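Local atomic coordinates of importin subunit beta-1 (Saccharomyces cerevisiae, PDB entry 5OWU), a protein that carries proteins into the nucleus together with importin alpha, the subunit that recognises the classical nuclear localization signal of the cargo. Residues 425-429 with 465-469. Numbering follows the deposited sequence.
Sequences LQVKE and DHPKV
Neighbouring HEAT repeats of the importin beta solenoid stack here, Leu425, Lys428 and Glu429 of HEAT 10 meeting Asp465, His466, Lys468 and Val469 of HEAT 11 where helices 425-442 and 467-484 begin. Leu425 supplies both methyls: CD2 sits over the centre of the His466 ring in a CH-pi contact, 3.6 Å from the centroid, while CD1 lies 3.7 Å from Val469 CG2. His466 is the N-cap of helix 467-484: its ND1 accepts from Lys468 N at 3.0 Å, nearly straight at 165°, which fixes the turn of the ring. On one flank Lys428, its chain bent at chi3 (-69°), brings NZ to the syn lone pair of Asp465 OD2 at 2.9 Å in a salt bridge, with a weaker bond to OD1. The same OD1 takes His466 N, so one carboxylate meets the neighbouring repeat's lysine and also the backbone N of the capping residue; an alanine at Asp465 would probably leave the Lys428 ammonium without its mate and His466 N without this acceptor. Lys468 NZ forms a salt bridge with Asp343, and its aliphatic part passes obliquely across the Glu429 carboxylate, Lys468 CB 3.5 Å from Glu429 OE2. A water bridges the two helices, donating to Glu429 OE2 at 2.7 Å and to Lys468 O at 2.8 Å.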
# COMPACT_ATOMS: atom_id res chain seq x y z
N LEU A 425 13.95 -10.89 28.14
CA LEU A 425 13.46 -9.67 27.50
C LEU A 425 12.51 -9.99 26.35
O LEU A 425 11.47 -9.34 26.19
CB LEU A 425 14.63 -8.84 26.99
CG LEU A 425 14.24 -7.59 26.19
CD1 LEU A 425 13.36 -6.68 27.01
CD2 LEU A 425 15.49 -6.86 25.73
N GLN A 426 12.86 -10.97 25.52
CA GLN A 426 12.00 -11.35 24.40
C GLN A 426 10.64 -11.83 24.90
O GLN A 426 9.60 -11.50 24.31
CB GLN A 426 12.67 -12.44 23.57
CG GLN A 426 14.00 -12.02 22.94
CD GLN A 426 15.20 -12.40 23.80
OE1 GLN A 426 15.24 -12.09 24.99
NE2 GLN A 426 16.17 -13.07 23.19
N VAL A 427 10.63 -12.60 25.98
CA VAL A 427 9.36 -13.09 26.50
C VAL A 427 8.48 -11.93 26.94
O VAL A 427 7.28 -11.91 26.66
CB VAL A 427 9.59 -14.08 27.66
CG1 VAL A 427 8.27 -14.42 28.36
CG2 VAL A 427 10.25 -15.34 27.13
N LYS A 428 9.05 -10.96 27.66
CA LYS A 428 8.25 -9.84 28.13
C LYS A 428 7.76 -8.99 26.96
O LYS A 428 6.64 -8.48 26.98
CB LYS A 428 9.06 -8.98 29.09
CG LYS A 428 9.33 -9.64 30.43
CD LYS A 428 9.97 -8.66 31.41
CE LYS A 428 11.38 -8.31 31.02
NZ LYS A 428 11.99 -7.44 32.04
N GLU A 429 8.61 -8.81 25.95
CA GLU A 429 8.20 -8.03 24.78
C GLU A 429 6.98 -8.66 24.11
O GLU A 429 5.97 -7.99 23.84
CB GLU A 429 9.38 -7.95 23.80
CG GLU A 429 9.05 -7.32 22.46
CD GLU A 429 10.29 -7.12 21.60
OE1 GLU A 429 11.14 -8.04 21.57
OE2 GLU A 429 10.42 -6.05 20.98
N ASP A 465 10.03 -0.53 31.94
CA ASP A 465 10.94 -1.63 31.67
C ASP A 465 11.83 -1.26 30.48
O ASP A 465 11.91 -0.10 30.07
CB ASP A 465 10.13 -2.91 31.42
CG ASP A 465 10.89 -4.18 31.76
OD1 ASP A 465 12.14 -4.20 31.65
OD2 ASP A 465 10.23 -5.17 32.12
N HIS A 466 12.50 -2.26 29.92
CA HIS A 466 13.29 -2.07 28.72
C HIS A 466 12.44 -1.41 27.64
O HIS A 466 11.24 -1.73 27.51
CB HIS A 466 13.80 -3.43 28.23
CG HIS A 466 14.78 -3.34 27.10
ND1 HIS A 466 14.41 -3.11 25.80
CD2 HIS A 466 16.13 -3.48 27.08
CE1 HIS A 466 15.48 -3.10 25.03
NE2 HIS A 466 16.54 -3.32 25.78
N PRO A 467 13.00 -0.50 26.84
CA PRO A 467 12.17 0.21 25.85
C PRO A 467 11.38 -0.70 24.92
O PRO A 467 10.28 -0.32 24.49
CB PRO A 467 13.19 1.05 25.07
CG PRO A 467 14.54 0.51 25.46
CD PRO A 467 14.39 -0.02 26.83
N LYS A 468 11.90 -1.89 24.58
CA LYS A 468 11.15 -2.81 23.73
C LYS A 468 9.84 -3.23 24.38
O LYS A 468 8.81 -3.33 23.70
CB LYS A 468 11.99 -4.04 23.41
CG LYS A 468 13.12 -3.76 22.46
CD LYS A 468 13.88 -5.02 22.11
CE LYS A 468 14.06 -5.11 20.61
NZ LYS A 468 15.21 -5.98 20.25
N VAL A 469 9.86 -3.49 25.68
CA VAL A 469 8.63 -3.79 26.42
C VAL A 469 7.73 -2.56 26.48
O VAL A 469 6.53 -2.63 26.21
CB VAL A 469 8.97 -4.31 27.83
CG1 VAL A 469 7.71 -4.65 28.63
CG2 VAL A 469 9.89 -5.53 27.75
O HOH W 1 9.16 -3.69 20.98